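Tyrosine aminotransferase (Leishmania infantum, PDB 4IX8) probably catalyses the pyridoxal phosphate-dependent transfer of the amino group of L-tyrosine to 2-oxoglutarate. Local coordinates at residues Val109-Leu114 against Ile323-Ile328; Arg115-Thr120 against Thr331-Pro336; Arg124-Lys129 against Ser264-Asp269; Ser248-Ala253 against Gly260-Val265; Ala253-Asn258 against Glu341-Gln346. One frame throughout, in Å; residues are numbered along the deposited sequence.

Interaction 1 of 5, residues Val109-Leu114 against Ile323-Ile328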
# COMPACT_ATOMS: atom_id res chain seq x y z
N VAL A 109 7.26 9.49 4.97
CA VAL A 109 8.33 8.57 5.28
C VAL A 109 8.10 7.85 6.62
O VAL A 109 8.82 6.93 6.96
CB VAL A 109 9.66 9.37 5.23
CG1 VAL A 109 10.77 8.77 6.01
CG2 VAL A 109 10.09 9.49 3.79
N GLY A 110 7.10 8.31 7.38
CA GLY A 110 6.77 7.74 8.67
C GLY A 110 6.84 8.80 9.76
O GLY A 110 7.52 9.83 9.64
N ALA A 111 6.09 8.57 10.82
CA ALA A 111 6.09 9.43 12.00
C ALA A 111 7.48 9.38 12.64
O ALA A 111 8.07 8.29 12.76
CB ALA A 111 5.05 8.97 12.96
N ASP A 112 8.01 10.54 13.02
CA ASP A 112 9.32 10.62 13.67
C ASP A 112 9.45 9.62 14.82
O ASP A 112 10.47 8.93 14.93
CB ASP A 112 9.57 12.02 14.25
CG ASP A 112 9.81 13.07 13.19
OD1 ASP A 112 9.82 12.75 11.98
OD2 ASP A 112 10.00 14.24 13.58
N ASN A 113 8.44 9.55 15.69
CA ASN A 113 8.61 8.79 16.93
C ASN A 113 8.71 7.30 16.64
O ASN A 113 9.56 6.63 17.22
CB ASN A 113 7.50 9.09 17.97
CG ASN A 113 6.10 8.77 17.47
OD1 ASN A 113 5.86 8.59 16.27
ND2 ASN A 113 5.15 8.76 18.40
N LEU A 114 7.93 6.80 15.69
CA LEU A 114 8.00 5.37 15.33
C LEU A 114 9.36 5.06 14.67
O LEU A 114 9.99 4.04 14.94
CB LEU A 114 6.86 4.96 14.37
CG LEU A 114 6.88 3.48 13.89
CD1 LEU A 114 6.86 2.56 15.10
CD2 LEU A 114 5.74 3.13 12.97
N ILE A 323 -2.93 5.83 13.01
CA ILE A 323 -3.32 5.21 14.30
C ILE A 323 -2.32 4.13 14.70
O ILE A 323 -1.83 4.10 15.84
CB ILE A 323 -4.74 4.57 14.23
CG1 ILE A 323 -5.80 5.63 13.88
CG2 ILE A 323 -5.16 3.91 15.57
CD1 ILE A 323 -5.91 6.75 14.88
N CYS A 324 -2.00 3.25 13.76
CA CYS A 324 -1.13 2.10 14.03
C CYS A 324 0.30 2.54 14.29
O CYS A 324 0.96 1.99 15.17
CB CYS A 324 -1.21 1.08 12.88
SG CYS A 324 -2.86 0.26 12.64
N GLN A 325 0.77 3.58 13.59
CA GLN A 325 2.14 4.07 13.78
C GLN A 325 2.31 4.57 15.22
O GLN A 325 3.27 4.23 15.89
CB GLN A 325 2.46 5.20 12.78
CG GLN A 325 2.74 4.77 11.33
CD GLN A 325 3.38 5.89 10.50
OE1 GLN A 325 4.53 6.26 10.72
NE2 GLN A 325 2.60 6.47 9.56
N GLU A 326 1.36 5.35 15.71
CA GLU A 326 1.46 5.80 17.10
C GLU A 326 1.25 4.61 18.05
O GLU A 326 2.01 4.46 19.03
CB GLU A 326 0.45 6.94 17.38
CG GLU A 326 0.36 7.43 18.83
CD GLU A 326 1.67 7.97 19.39
OE1 GLU A 326 2.61 8.17 18.59
OE2 GLU A 326 1.75 8.19 20.61
N ALA A 327 0.29 3.74 17.77
CA ALA A 327 0.05 2.59 18.67
C ALA A 327 1.29 1.73 18.80
O ALA A 327 1.66 1.29 19.90
CB ALA A 327 -1.13 1.74 18.20
N ILE A 328 1.98 1.52 17.69
CA ILE A 328 3.16 0.66 17.68
C ILE A 328 4.33 1.43 18.28
O ILE A 328 5.20 0.84 18.95
CB ILE A 328 3.50 0.18 16.25
CG1 ILE A 328 2.43 -0.78 15.77
CG2 ILE A 328 4.85 -0.51 16.19
CD1 ILE A 328 2.46 -1.03 14.30
O HOH W 1 2.90 8.66 15.78
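Gln325 reaches out of helix 322-331 to the turn ahead of helix 112-122, where its OE1 accepts from Ala111 N at 2.8 Å in an almost straight bond (174°). The far half of the same buried amide is served as well, since Gln325 NE2 bonds to Val320 O; with a backbone partner at each end the group's rotation is settled. The bond ties the N-cap of one helix, Ala111, to the flank of another. Both helices probably belong to the large, cofactor-binding domain of this fold-type I aminotransferase, and Leu114 and Gln325 both rest on Ile142 of its sheet strand 140-143. A second polar link joins Asn113 to Glu326. A chi1 of 59° folds the Asn113 amide back over its own helix start, where OD1 takes a weak bond from Leu114 N, and ND2 donates to the syn lone pair of Glu326 OE1 at 2.6 Å. Water 1 bridges alongside, donating to Asn113 OD1 at 3.0 Å and to Glu326 OE1 at 2.9 Å. Glu326 OE2 forms a salt bridge with Arg330. To one side of these links, Leu114 CD2 packs across Gln325 CG at 3.8 Å, and Leu114 CD1 meets Ile328 CG2 at 3.8 Å.

Interaction 2 of 5, residues Arg115-Thr120 against Thr331-Pro336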
# COMPACT_ATOMS: atom_id res chain seq x y z
N ARG A 115 9.85 5.98 13.86
CA ARG A 115 11.14 5.75 13.23
C ARG A 115 12.23 5.64 14.30
O ARG A 115 13.11 4.77 14.22
CB ARG A 115 11.46 6.85 12.21
CG ARG A 115 10.53 6.85 11.01
CD ARG A 115 10.75 8.12 10.14
NE ARG A 115 12.03 8.08 9.45
CZ ARG A 115 12.63 9.15 8.92
NH1 ARG A 115 12.07 10.34 9.03
NH2 ARG A 115 13.80 9.03 8.29
N GLN A 116 12.15 6.50 15.31
CA GLN A 116 13.11 6.45 16.41
C GLN A 116 12.98 5.15 17.18
O GLN A 116 13.99 4.53 17.56
CB GLN A 116 12.91 7.64 17.35
CG GLN A 116 13.59 8.87 16.80
CD GLN A 116 12.93 10.17 17.23
OE1 GLN A 116 12.36 10.26 18.30
NE2 GLN A 116 12.97 11.16 16.35
N VAL A 117 11.74 4.74 17.39
CA VAL A 117 11.44 3.53 18.16
C VAL A 117 11.91 2.27 17.44
O VAL A 117 12.49 1.38 18.05
CB VAL A 117 9.91 3.47 18.47
CG1 VAL A 117 9.45 2.11 18.80
CG2 VAL A 117 9.54 4.44 19.60
N VAL A 118 11.66 2.19 16.14
CA VAL A 118 12.07 1.03 15.36
C VAL A 118 13.57 0.89 15.39
O VAL A 118 14.12 -0.20 15.49
CB VAL A 118 11.62 1.18 13.92
CG1 VAL A 118 12.37 0.25 13.02
CG2 VAL A 118 10.13 0.96 13.82
N SER A 119 14.25 2.02 15.28
CA SER A 119 15.69 2.07 15.33
C SER A 119 16.19 1.50 16.65
O SER A 119 17.14 0.72 16.69
CB SER A 119 16.19 3.50 15.17
OG SER A 119 17.59 3.54 15.30
N THR A 120 15.53 1.90 17.74
CA THR A 120 15.90 1.44 19.08
C THR A 120 15.64 -0.05 19.22
O THR A 120 16.44 -0.78 19.81
CB THR A 120 15.10 2.16 20.16
OG1 THR A 120 15.36 3.56 20.07
CG2 THR A 120 15.46 1.63 21.54
N THR A 331 4.19 0.81 22.00
CA THR A 331 4.22 -0.54 22.55
C THR A 331 5.35 -1.47 22.02
O THR A 331 5.68 -2.46 22.67
CB THR A 331 2.87 -1.24 22.29
OG1 THR A 331 2.59 -1.29 20.89
CG2 THR A 331 1.72 -0.50 23.05
N LEU A 332 5.97 -1.12 20.91
CA LEU A 332 6.95 -2.01 20.28
C LEU A 332 8.07 -2.40 21.25
O LEU A 332 8.60 -3.49 21.18
CB LEU A 332 7.55 -1.33 19.05
CG LEU A 332 8.54 -2.19 18.28
CD1 LEU A 332 7.88 -3.39 17.63
CD2 LEU A 332 9.22 -1.32 17.21
N LEU A 333 8.45 -1.46 22.09
CA LEU A 333 9.52 -1.67 23.06
C LEU A 333 9.00 -2.25 24.37
O LEU A 333 9.77 -2.53 25.25
CB LEU A 333 10.22 -0.34 23.36
CG LEU A 333 10.90 0.38 22.20
CD1 LEU A 333 11.40 1.73 22.69
CD2 LEU A 333 12.05 -0.43 21.63
N LYS A 334 7.69 -2.33 24.53
CA LYS A 334 7.10 -2.74 25.81
C LYS A 334 6.53 -4.16 25.76
O LYS A 334 6.19 -4.72 26.77
CB LYS A 334 6.00 -1.77 26.22
CG LYS A 334 6.48 -0.37 26.60
CD LYS A 334 5.34 0.37 27.33
CE LYS A 334 5.72 1.79 27.71
NZ LYS A 334 4.58 2.53 28.38
N CYS A 335 6.48 -4.76 24.58
CA CYS A 335 5.90 -6.07 24.43
C CYS A 335 6.78 -7.09 25.09
O CYS A 335 7.99 -7.11 24.84
CB CYS A 335 5.72 -6.41 22.97
SG CYS A 335 4.23 -5.65 22.34
N PRO A 336 6.18 -7.91 25.97
CA PRO A 336 7.01 -8.83 26.74
C PRO A 336 7.38 -10.06 25.92
O PRO A 336 6.64 -10.48 25.02
CB PRO A 336 6.11 -9.21 27.92
CG PRO A 336 4.68 -8.96 27.43
CD PRO A 336 4.74 -8.21 26.14
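Val117 and Leu332 pass antiparallel, with Val117 CG1 set against Leu332 CD2 at 3.8 Å and against Leu332 CB at 3.9 Å. The same methyl serves the next residue too, coming to 4.1 Å from Leu333 CG; a chi1 of 160° carries Val117 CG1 anti to its own N and toward the loop, so one branch fills the angle between two leucines. Leu333 CD2 continues along the helix, touching Thr120 CG2 at 4.0 Å with the two side chains nearly perpendicular. Leu332 CD2 also reaches the helix backbone, 4.1 Å from Val118 CA. The side-chain contacts are all between carbon atoms, and they pass from buried at Leu332 to exposed at Leu333 and Thr120. In the next shell, Tyr121 touches both leucines and Tyr283 packs on Leu332. Val118 directs its CB away from the loop, and its side chain packs on Trp293 and Ile295 of strand 292-297. Within the loop Thr331 O accepts from Lys334 N at 2.7 Å, closing a tight turn, while Thr331 OG1 is bonded to Ala327 O one turn back and the side chain rests against helix 87-99. Helix 112-122 thus lies sandwiched between the large-domain sheet and the link from helix 322-331 to helix 337-355, part of the helical layer that covers the central sheet in fold-type I aminotransferases.

Interaction 3 of 5, residues Arg124-Lys129 against Ser264-Asp269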
# COMPACT_ATOMS: atom_id res chain seq x y z
N ARG A 124 18.56 -4.40 19.49
CA ARG A 124 18.66 -5.59 20.31
C ARG A 124 19.21 -6.76 19.51
O ARG A 124 19.63 -7.75 20.08
CB ARG A 124 17.29 -5.95 20.89
CG ARG A 124 16.28 -6.51 19.84
CD ARG A 124 14.81 -6.49 20.32
NE ARG A 124 14.52 -5.32 21.16
CZ ARG A 124 13.43 -5.14 21.90
NH1 ARG A 124 12.49 -6.08 21.97
NH2 ARG A 124 13.30 -4.05 22.63
N PHE A 125 19.18 -6.64 18.19
CA PHE A 125 19.71 -7.68 17.32
C PHE A 125 21.20 -7.49 17.04
O PHE A 125 21.81 -8.30 16.33
CB PHE A 125 18.94 -7.70 16.02
CG PHE A 125 17.50 -8.10 16.18
CD1 PHE A 125 17.16 -9.27 16.85
CD2 PHE A 125 16.47 -7.31 15.65
CE1 PHE A 125 15.83 -9.65 17.01
CE2 PHE A 125 15.12 -7.69 15.82
CZ PHE A 125 14.80 -8.86 16.49
N CYS A 126 21.76 -6.43 17.61
CA CYS A 126 23.18 -6.10 17.46
C CYS A 126 23.91 -6.31 18.77
O CYS A 126 23.48 -5.84 19.81
CB CYS A 126 23.34 -4.66 16.99
SG CYS A 126 22.47 -4.34 15.43
N GLN A 127 25.02 -7.03 18.72
CA GLN A 127 25.71 -7.39 19.95
C GLN A 127 26.71 -6.34 20.43
O GLN A 127 27.31 -6.52 21.47
CB GLN A 127 26.46 -8.71 19.76
CG GLN A 127 25.57 -9.89 19.45
CD GLN A 127 26.38 -11.16 19.28
OE1 GLN A 127 26.95 -11.67 20.24
NE2 GLN A 127 26.46 -11.65 18.05
N THR A 128 26.85 -5.22 19.73
CA THR A 128 27.91 -4.26 20.05
C THR A 128 27.48 -2.80 19.87
O THR A 128 26.60 -2.49 19.06
CB THR A 128 29.13 -4.54 19.16
OG1 THR A 128 29.57 -5.88 19.38
CG2 THR A 128 30.28 -3.61 19.48
N LYS A 129 28.15 -1.90 20.61
CA LYS A 129 27.81 -0.48 20.61
C LYS A 129 27.98 0.10 19.22
O LYS A 129 27.17 0.92 18.79
CB LYS A 129 28.67 0.29 21.63
N SER A 264 20.84 -11.16 12.42
CA SER A 264 20.44 -10.09 11.51
C SER A 264 21.64 -9.59 10.71
O SER A 264 22.75 -9.60 11.21
CB SER A 264 19.82 -8.93 12.30
OG SER A 264 19.51 -7.80 11.47
N VAL A 265 21.44 -9.17 9.47
CA VAL A 265 22.56 -8.65 8.68
C VAL A 265 23.07 -7.39 9.32
O VAL A 265 24.16 -6.90 8.99
CB VAL A 265 22.18 -8.41 7.18
CG1 VAL A 265 21.80 -9.70 6.53
CG2 VAL A 265 21.07 -7.39 7.04
N ALA A 266 22.30 -6.85 10.26
CA ALA A 266 22.73 -5.70 11.05
C ALA A 266 23.89 -6.01 12.00
O ALA A 266 24.64 -5.08 12.37
CB ALA A 266 21.57 -5.19 11.86
N ASP A 267 24.02 -7.27 12.43
CA ASP A 267 24.95 -7.63 13.52
C ASP A 267 26.36 -7.95 13.02
O ASP A 267 26.95 -8.94 13.42
CB ASP A 267 24.41 -8.85 14.27
CG ASP A 267 25.11 -9.10 15.58
OD1 ASP A 267 25.63 -8.13 16.17
OD2 ASP A 267 25.16 -10.28 16.00
N PHE A 268 26.90 -7.06 12.19
CA PHE A 268 28.21 -7.28 11.59
C PHE A 268 28.95 -5.99 11.44
O PHE A 268 28.36 -4.92 11.32
CB PHE A 268 28.08 -7.93 10.21
CG PHE A 268 27.66 -9.37 10.26
CD1 PHE A 268 28.62 -10.38 10.31
CD2 PHE A 268 26.31 -9.72 10.24
CE1 PHE A 268 28.24 -11.72 10.36
CE2 PHE A 268 25.93 -11.06 10.28
CZ PHE A 268 26.90 -12.06 10.35
N ASP A 269 30.26 -6.11 11.43
CA ASP A 269 31.12 -4.97 11.20
C ASP A 269 31.52 -5.00 9.75
O ASP A 269 32.42 -5.74 9.36
CB ASP A 269 32.32 -5.02 12.12
CG ASP A 269 31.92 -5.11 13.55
OD1 ASP A 269 31.28 -4.14 14.02
OD2 ASP A 269 32.24 -6.13 14.19
O HOH W 2 21.01 -10.61 15.22
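The type I beta turn from Ser264 to Asp267 holds the carboxylate of Asp267 against the loop Phe125-Gln127, which follows helix 112-122. Gln127 takes both oxygens. Its backbone N donates to Asp267 OD1 at 2.8 Å, arriving 44° out of the carboxylate plane, and its side-chain NE2 donates to the syn lone pair of Asp267 OD2, also at 2.8 Å and almost straight (176°). OD2 lies in the plane of the Gln127 amide, although amide and carboxylate are themselves well twisted from each other. Asp267 CG stands anti to its backbone N (chi1 -167°), which swings the acid out of its turn and past Phe125 O, 3.4 Å from Asp267 CB. Beside this clasp the packing is apolar: Cys126 SG meets Ala266 CB at 3.8 Å, and Phe125 CB meets Ser264 CB at 4.0 Å. Water 2 stitches the two backbones, donating to Phe125 O at 2.7 Å and accepting from Ser264 N at 2.9 Å. The Phe125 ring makes edge-to-face pairs with Trp122 and Phe262, and Ser264 OG is engaged by Glu250 and Trp122. Asp267 has two further partners, Arg131 at OD1 and Arg229 at OD2. With two N-H donors and two arginines around a buried carboxylate, its rotation is fixed from several sides and its negative charge is probably well stabilised.

Interaction 4 of 5, residues Ser248-Ala253 against Gly260-Val265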
# COMPACT_ATOMS: atom_id res chain seq x y z
N SER A 248 17.64 -7.79 2.96
CA SER A 248 17.36 -8.91 3.82
C SER A 248 16.00 -8.78 4.42
O SER A 248 15.76 -7.86 5.21
CB SER A 248 18.39 -8.99 4.93
OG SER A 248 18.19 -10.11 5.75
N ASP A 249 15.12 -9.70 4.06
CA ASP A 249 13.76 -9.74 4.60
C ASP A 249 13.76 -10.49 5.94
O ASP A 249 13.80 -11.71 5.97
CB ASP A 249 12.82 -10.40 3.61
CG ASP A 249 11.36 -10.23 3.99
OD1 ASP A 249 11.07 -10.14 5.21
OD2 ASP A 249 10.52 -10.23 3.05
N GLU A 250 13.75 -9.73 7.02
CA GLU A 250 13.92 -10.26 8.36
C GLU A 250 12.63 -10.09 9.14
O GLU A 250 12.60 -9.85 10.36
CB GLU A 250 15.13 -9.58 9.01
CG GLU A 250 16.43 -9.94 8.22
CD GLU A 250 17.72 -9.43 8.86
OE1 GLU A 250 17.65 -8.78 9.93
OE2 GLU A 250 18.80 -9.74 8.30
N ILE A 251 11.52 -10.30 8.45
CA ILE A 251 10.23 -10.12 9.09
C ILE A 251 9.92 -11.20 10.10
O ILE A 251 9.10 -11.00 11.00
CB ILE A 251 9.12 -10.05 8.04
CG1 ILE A 251 7.88 -9.43 8.69
CG2 ILE A 251 8.88 -11.44 7.41
CD1 ILE A 251 6.68 -9.49 7.84
N TYR A 252 10.56 -12.37 9.98
CA TYR A 252 10.35 -13.46 10.95
C TYR A 252 11.41 -13.46 12.05
O TYR A 252 11.62 -14.49 12.71
CB TYR A 252 10.33 -14.82 10.25
CG TYR A 252 9.13 -14.96 9.34
CD1 TYR A 252 7.87 -15.10 9.87
CD2 TYR A 252 9.27 -14.92 7.97
CE1 TYR A 252 6.77 -15.19 9.05
CE2 TYR A 252 8.18 -15.01 7.15
CZ TYR A 252 6.93 -15.16 7.70
OH TYR A 252 5.82 -15.25 6.90
N ALA A 253 12.06 -12.32 12.26
CA ALA A 253 13.15 -12.18 13.23
C ALA A 253 12.82 -12.69 14.65
O ALA A 253 13.69 -13.25 15.30
CB ALA A 253 13.58 -10.71 13.34
N GLY A 260 16.80 -21.19 19.11
CA GLY A 260 17.71 -20.80 18.03
C GLY A 260 18.17 -19.35 18.15
O GLY A 260 17.56 -18.56 18.87
N ILE A 261 19.27 -19.03 17.49
CA ILE A 261 19.80 -17.67 17.45
C ILE A 261 19.51 -17.03 16.11
O ILE A 261 19.86 -17.56 15.07
CB ILE A 261 21.31 -17.64 17.67
CG1 ILE A 261 21.66 -18.22 19.04
CG2 ILE A 261 21.87 -16.20 17.54
CD1 ILE A 261 23.10 -18.70 19.10
N PHE A 262 18.89 -15.87 16.14
CA PHE A 262 18.65 -15.16 14.92
C PHE A 262 19.83 -14.25 14.67
O PHE A 262 20.30 -13.57 15.59
CB PHE A 262 17.35 -14.38 14.96
CG PHE A 262 17.23 -13.38 13.83
CD1 PHE A 262 17.17 -13.80 12.52
CD2 PHE A 262 17.14 -12.03 14.10
CE1 PHE A 262 17.06 -12.88 11.49
CE2 PHE A 262 17.03 -11.11 13.07
CZ PHE A 262 16.98 -11.53 11.78
N THR A 263 20.35 -14.29 13.45
CA THR A 263 21.46 -13.43 13.04
C THR A 263 20.97 -12.42 12.01
O THR A 263 20.78 -12.76 10.83
CB THR A 263 22.64 -14.25 12.43
OG1 THR A 263 23.09 -15.26 13.35
CG2 THR A 263 23.80 -13.35 12.12
N SER A 264 20.84 -11.16 12.42
CA SER A 264 20.44 -10.09 11.51
C SER A 264 21.64 -9.59 10.71
O SER A 264 22.75 -9.60 11.21
CB SER A 264 19.82 -8.93 12.30
OG SER A 264 19.51 -7.80 11.47
N VAL A 265 21.44 -9.17 9.47
CA VAL A 265 22.56 -8.65 8.68
C VAL A 265 23.07 -7.39 9.32
O VAL A 265 24.16 -6.90 8.99
CB VAL A 265 22.18 -8.41 7.18
CG1 VAL A 265 21.80 -9.70 6.53
CG2 VAL A 265 21.07 -7.39 7.04
O HOH W 3 19.62 -12.41 8.50
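Glu250 drives its carboxylate into the backbone bend at Ser264 and Val265, and there the contact is tight. Glu250 OE1 accepts from Ser264 OG at 2.6 Å and OE2 from Val265 N at 2.9 Å, each through its syn lone pair, so the acid grips two successive residues with its two oxygens. Ser248 OG, from the last residues of strand 246-249, donates to Glu250 OE2 at 2.6 Å from the anti side, somewhat out of the carboxylate plane. Water 3 completes this polar cluster, donating to Glu250 OE2 at 2.8 Å and to Thr263 O at 2.6 Å. The acid gets this far because its chain is extended beyond CG (chi2 -174°). Val265 CG1 packs against the pair, 3.7 Å from Ser248 OG. Phe262 fills the other flank: Ala253 CA stands over its ring, 4.0 Å from the centroid and 8° off the normal, a CH-pi contact, while Ser264 N lies over the opposite face toward the rim. Glu250 meets the ring at its edge, OE1 being 3.4 Å from Phe262 CZ, with carboxylate and ring almost perpendicular. The open side begins here: Phe262 is partly exposed, and beyond it the chain leads to the exposed Ile261. The turn from Glu250 to Ala253 also carries Tyr252, whose OH bonds to O3 of the cofactor-bearing residue 282. Four donors on one buried carboxylate, counting the water, are consistent with an ionised acid, locked in rotation, that probably helps hold the 260-265 loop against the end of strand 246-249.

Interaction 5 of 5, residues Ala253-Asn258 against Glu341-Gln346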
# COMPACT_ATOMS: atom_id res chain seq x y z
N ALA A 253 12.06 -12.32 12.26
CA ALA A 253 13.15 -12.18 13.23
C ALA A 253 12.82 -12.69 14.65
O ALA A 253 13.69 -13.25 15.30
CB ALA A 253 13.58 -10.71 13.34
N GLU A 254 11.58 -12.51 15.11
CA GLU A 254 11.15 -12.85 16.48
C GLU A 254 10.63 -14.27 16.57
O GLU A 254 10.22 -14.73 17.65
CB GLU A 254 10.04 -11.92 16.94
CG GLU A 254 10.43 -10.45 17.12
CD GLU A 254 10.83 -10.12 18.54
OE1 GLU A 254 10.65 -10.97 19.43
OE2 GLU A 254 11.25 -8.98 18.78
N MET A 255 10.55 -14.94 15.41
CA MET A 255 9.88 -16.24 15.31
C MET A 255 10.84 -17.38 14.98
O MET A 255 10.58 -18.18 14.09
CB MET A 255 8.78 -16.14 14.29
CG MET A 255 7.58 -15.49 14.91
SD MET A 255 6.57 -14.71 13.63
CE MET A 255 5.53 -16.12 13.24
N VAL A 256 11.99 -17.38 15.66
CA VAL A 256 12.90 -18.52 15.66
C VAL A 256 12.46 -19.52 16.70
O VAL A 256 12.11 -19.14 17.82
CB VAL A 256 14.33 -18.08 15.95
CG1 VAL A 256 15.30 -19.30 15.91
CG2 VAL A 256 14.76 -17.02 14.97
N LEU A 257 12.57 -20.81 16.37
CA LEU A 257 12.15 -21.93 17.24
C LEU A 257 13.32 -22.59 17.98
O LEU A 257 14.48 -22.32 17.70
CB LEU A 257 11.44 -23.01 16.43
CG LEU A 257 10.45 -22.55 15.36
CD1 LEU A 257 9.77 -23.75 14.74
CD2 LEU A 257 9.44 -21.61 15.97
N ASN A 258 13.00 -23.44 18.94
CA ASN A 258 14.00 -24.32 19.54
C ASN A 258 15.22 -23.58 20.13
O ASN A 258 16.32 -24.09 20.07
CB ASN A 258 14.48 -25.34 18.48
CG ASN A 258 13.32 -26.12 17.85
OD1 ASN A 258 12.35 -26.45 18.53
ND2 ASN A 258 13.41 -26.39 16.53
N GLU A 341 6.72 -16.19 23.01
CA GLU A 341 7.11 -17.56 23.28
C GLU A 341 5.88 -18.44 23.20
O GLU A 341 5.96 -19.64 22.93
CB GLU A 341 7.86 -17.69 24.61
CG GLU A 341 7.07 -17.29 25.82
CD GLU A 341 7.95 -16.98 27.04
OE1 GLU A 341 9.12 -16.53 26.86
OE2 GLU A 341 7.45 -17.18 28.17
N HIS A 342 4.72 -17.84 23.41
CA HIS A 342 3.48 -18.54 23.19
C HIS A 342 3.28 -18.91 21.74
O HIS A 342 2.86 -20.01 21.43
CB HIS A 342 2.30 -17.70 23.62
CG HIS A 342 0.99 -18.30 23.21
ND1 HIS A 342 0.22 -17.79 22.19
CD2 HIS A 342 0.33 -19.40 23.69
CE1 HIS A 342 -0.88 -18.54 22.06
NE2 HIS A 342 -0.83 -19.51 22.95
N ILE A 343 3.60 -18.00 20.83
CA ILE A 343 3.42 -18.27 19.42
C ILE A 343 4.40 -19.38 18.98
O ILE A 343 4.05 -20.30 18.23
CB ILE A 343 3.62 -16.99 18.61
CG1 ILE A 343 2.53 -15.96 18.98
CG2 ILE A 343 3.60 -17.29 17.13
CD1 ILE A 343 2.84 -14.52 18.50
N VAL A 344 5.63 -19.28 19.47
CA VAL A 344 6.70 -20.23 19.17
C VAL A 344 6.33 -21.63 19.61
O VAL A 344 6.57 -22.59 18.89
CB VAL A 344 8.01 -19.82 19.87
CG1 VAL A 344 9.05 -20.97 19.88
CG2 VAL A 344 8.57 -18.59 19.19
N THR A 345 5.76 -21.74 20.79
CA THR A 345 5.34 -23.02 21.34
C THR A 345 4.33 -23.67 20.40
O THR A 345 4.40 -24.86 20.13
CB THR A 345 4.72 -22.83 22.75
OG1 THR A 345 5.75 -22.42 23.65
CG2 THR A 345 4.03 -24.10 23.27
N GLN A 346 3.40 -22.87 19.89
CA GLN A 346 2.37 -23.35 18.97
C GLN A 346 2.96 -23.85 17.67
O GLN A 346 2.53 -24.89 17.14
CB GLN A 346 1.40 -22.23 18.65
CG GLN A 346 0.63 -21.72 19.80
CD GLN A 346 -0.56 -22.56 20.00
OE1 GLN A 346 -1.50 -22.55 19.18
NE2 GLN A 346 -0.54 -23.34 21.06
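The flat group facing Val344 is the peptide after Val256: its oxygen, Val256 O, is met by both methyls of the valine, CG2 at 3.8 Å and CG1 at 4.1 Å. Glu254 O is farther, 4.5 Å from Val344 CG2. The His342 ring, well away from the loop, has Gln346 CG over one face toward the rim. A chi1 of 166° sets Val344 CG1 anti to its backbone N and hands that methyl to Leu257, whose CD2 lies 4.0 Å from it as the two side chains run antiparallel. Nearer the start of the loop, Met255 CE stops 4.5 Å from Ile343 CG2, a slack contact. The interface combines methyl-methyl contacts with methyls set on carbonyl oxygens, centred on Val344. Polar ties lie toward both ends of the loop: Glu254 OE2 bonds to Tyr121 OH, and Asn258 N to Glu348 OE2 one turn further along the helix. Backbone bonds of Met255 with Ser372 and of Leu257 with Gln370 set this loop, which runs from strand 246-249 toward strand 274-279, between helix 337-355 and the segment leading into strand 374-379.

In the fold
Interactions 1 and 2 use the start and the middle of helix 112-122, their centres 10 Å apart, and join it to helix 322-331 and the loop that follows. Just past this helix, Arg124 of interaction 3 touches Leu333 of interaction 2. Interactions 3 and 4 share Ser264 and Val265, with centres 11 Å apart, and Phe125 packs on both Phe262 and Ala253. Ala253 belongs to interaction 5 as well, centred 13 Å from interaction 4, where Phe262 also meets Val256. Interaction 4 is linked directly to the cofactor: Tyr252 OH bonds to the pyridoxal phosphate-bearing residue at position 282. The centre of interaction 1 lies 22 Å from that of interaction 4.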